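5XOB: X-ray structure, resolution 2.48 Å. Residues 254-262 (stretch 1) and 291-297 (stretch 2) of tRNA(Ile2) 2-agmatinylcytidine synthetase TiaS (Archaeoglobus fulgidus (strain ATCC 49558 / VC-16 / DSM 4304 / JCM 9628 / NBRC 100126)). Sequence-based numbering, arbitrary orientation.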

# COMPACT_ATOMS: atom_id res chain seq x y z
N GLY A 254 5.89 10.14 9.79
CA GLY A 254 7.29 10.55 9.63
C GLY A 254 8.02 10.52 10.96
O GLY A 254 7.39 10.67 12.01
N GLU A 255 9.33 10.32 10.90
CA GLU A 255 10.17 10.21 12.11
C GLU A 255 10.05 11.43 13.03
O GLU A 255 9.94 11.28 14.25
CB GLU A 255 11.63 9.97 11.74
CG GLU A 255 12.25 11.02 10.82
CD GLU A 255 13.56 10.57 10.22
OE1 GLU A 255 14.44 10.10 10.99
OE2 GLU A 255 13.72 10.67 8.98
N GLU A 256 10.06 12.63 12.44
CA GLU A 256 9.89 13.88 13.21
C GLU A 256 8.66 13.90 14.11
O GLU A 256 8.63 14.61 15.11
CB GLU A 256 9.84 15.09 12.28
CG GLU A 256 8.65 15.11 11.32
CD GLU A 256 8.86 14.25 10.09
OE1 GLU A 256 9.93 13.61 9.96
OE2 GLU A 256 7.93 14.21 9.24
N GLU A 257 7.63 13.14 13.73
CA GLU A 257 6.36 13.18 14.43
C GLU A 257 6.36 12.44 15.76
O GLU A 257 5.38 12.54 16.49
CB GLU A 257 5.26 12.60 13.56
CG GLU A 257 4.96 13.41 12.31
CD GLU A 257 3.96 12.72 11.40
OE1 GLU A 257 4.15 12.77 10.16
OE2 GLU A 257 2.98 12.13 11.91
N VAL A 258 7.42 11.72 16.08
CA VAL A 258 7.28 10.71 17.11
C VAL A 258 8.53 10.52 17.99
O VAL A 258 9.65 10.78 17.56
CB VAL A 258 6.82 9.40 16.43
CG1 VAL A 258 7.96 8.77 15.64
CG2 VAL A 258 6.21 8.44 17.44
N HIS A 259 8.30 10.09 19.24
CA HIS A 259 9.35 9.85 20.24
C HIS A 259 9.97 8.48 20.09
O HIS A 259 11.19 8.37 20.01
CB HIS A 259 8.79 9.91 21.67
CG HIS A 259 8.41 11.28 22.13
ND1 HIS A 259 9.34 12.27 22.36
CD2 HIS A 259 7.21 11.81 22.44
CE1 HIS A 259 8.73 13.36 22.77
NE2 HIS A 259 7.43 13.11 22.83
N ARG A 260 9.12 7.46 20.13
CA ARG A 260 9.53 6.06 19.99
C ARG A 260 8.84 5.47 18.77
O ARG A 260 7.92 6.08 18.24
CB ARG A 260 9.14 5.27 21.24
N LEU A 261 9.29 4.31 18.33
CA LEU A 261 8.58 3.56 17.28
C LEU A 261 7.77 2.47 17.92
O LEU A 261 8.18 1.91 18.94
CB LEU A 261 9.56 2.93 16.31
CG LEU A 261 10.52 3.89 15.63
CD1 LEU A 261 11.49 3.11 14.76
CD2 LEU A 261 9.77 4.94 14.82
N GLU A 262 6.62 2.17 17.32
CA GLU A 262 5.77 1.08 17.78
C GLU A 262 5.43 0.13 16.64
O GLU A 262 5.44 0.51 15.47
CB GLU A 262 4.47 1.62 18.38
CG GLU A 262 4.59 2.19 19.78
CD GLU A 262 3.25 2.60 20.33
OE1 GLU A 262 2.99 3.82 20.43
OE2 GLU A 262 2.44 1.70 20.65
N THR A 291 19.35 5.18 13.81
CA THR A 291 18.42 6.29 13.72
C THR A 291 18.27 7.03 15.03
O THR A 291 18.62 6.53 16.10
CB THR A 291 17.00 5.82 13.35
OG1 THR A 291 16.37 5.24 14.51
CG2 THR A 291 17.05 4.79 12.23
N LYS A 292 17.71 8.23 14.92
CA LYS A 292 17.21 9.03 16.04
C LYS A 292 16.68 8.17 17.21
O LYS A 292 16.94 8.46 18.37
CB LYS A 292 16.12 9.96 15.48
CG LYS A 292 15.15 10.56 16.48
CD LYS A 292 14.01 11.25 15.75
CE LYS A 292 12.96 11.75 16.72
NZ LYS A 292 11.75 12.21 15.98
N PHE A 293 15.97 7.09 16.87
CA PHE A 293 15.39 6.18 17.85
C PHE A 293 16.32 5.00 18.17
O PHE A 293 15.90 4.03 18.81
CB PHE A 293 14.04 5.64 17.34
CG PHE A 293 13.18 6.67 16.66
CD1 PHE A 293 12.40 7.54 17.40
CD2 PHE A 293 13.15 6.78 15.27
CE1 PHE A 293 11.61 8.49 16.79
CE2 PHE A 293 12.37 7.74 14.65
CZ PHE A 293 11.59 8.60 15.41
N GLY A 294 17.56 5.07 17.71
CA GLY A 294 18.53 4.01 17.94
C GLY A 294 18.60 3.04 16.77
O GLY A 294 18.45 3.45 15.62
N SER A 295 18.81 1.77 17.08
CA SER A 295 19.01 0.73 16.07
C SER A 295 17.67 0.14 15.62
O SER A 295 16.86 -0.28 16.45
CB SER A 295 19.92 -0.37 16.61
OG SER A 295 20.01 -1.45 15.70
N VAL A 296 17.47 0.08 14.31
CA VAL A 296 16.20 -0.38 13.73
C VAL A 296 16.41 -1.41 12.61
O VAL A 296 17.22 -1.22 11.70
CB VAL A 296 15.36 0.80 13.18
CG1 VAL A 296 13.98 0.31 12.77
CG2 VAL A 296 15.25 1.90 14.23
N LYS A 297 15.63 -2.49 12.67
CA LYS A 297 15.74 -3.60 11.74
C LYS A 297 14.86 -3.30 10.55
O LYS A 297 13.70 -2.94 10.72
CB LYS A 297 15.27 -4.92 12.39
CG LYS A 297 16.11 -5.42 13.56
CD LYS A 297 15.72 -4.76 14.88
CE LYS A 297 16.90 -4.63 15.83
NZ LYS A 297 16.64 -3.65 16.93

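The two stretches belong to one chain and meet through a tight turn on one side and an irregular loop on the other. Stretch 2 makes a type I beta turn from T291 to G294 and then runs on as a strand. Stretch 1 has a short 3-10 segment, E255 to E257, followed by loop. The backbones do not pair: no hydrogen bond joins main chain to main chain across the contact. R260 CA and F293 CA are 6.2 Å apart; E255 CA and K292 CA are 8.1 Å apart. The gap is bridged by side chains, chiefly those of K292 and F293 at the two central positions of the turn. The contact is small, burying 353 Å² in total over both sides.

The polar part rests on K292. Its side chain is fully extended, with all four chi angles in t, and this carries the amine to the 3-10 segment. There K292 NZ donates two hydrogen bonds, to E255 O at 2.7 Å and to V258 O at 3.0 Å. Both acceptors are main-chain carbonyls, so the carboxylates of stretch 1 play no part in this pairing. E255 O also accepts the backbone hydrogen bond from V258 N, at 3.1 Å. The lysine therefore binds a carbonyl already used in the 3-10 segment and a second one just beyond its end.

The apolar part centres on F293, which has the largest area covered of any residue here. Its CA-to-CB bond points toward stretch 1. L261 lies over one face of the F293 ring: L261 CD2 is 4.0 Å from the centroid of that ring and 17° off its normal, a CH-pi contact. The methyl group sits almost squarely above the aromatic cloud. V258 adds a van der Waals contact, with CG1 3.6 Å from F293 CZ. L261 also reaches the strand, where its CD1 is 4.0 Å from V296 CG2. The leucine thus packs against both the turn and the strand that follows it.

The edge of the F293 ring meets carbonyl oxygens. H259 O is 3.0 Å from CD1 of F293, V258 O is 3.1 Å from CE1 of F293, and E255 O is 3.4 Å from CZ of F293. All three oxygens lie near the ring plane. This suits the charge distribution of an aromatic ring, whose edge hydrogens are slightly positive. E255 O and V258 O thus face both the lysine amine and the phenylalanine edge.

Bonds within stretch 2 hold the turn in shape. T291 N donates to G294 O at 2.7 Å, and G294 N to T291 O at a very short 2.4 Å. The hydroxyl T291 OG1 accepts from F293 N at 3.0 Å and donates to G294 O at 3.0 Å. G294 has a positive phi of 95°; at its backbone angles a CB would be jammed against the preceding carbonyl oxygen, so glycine fits here.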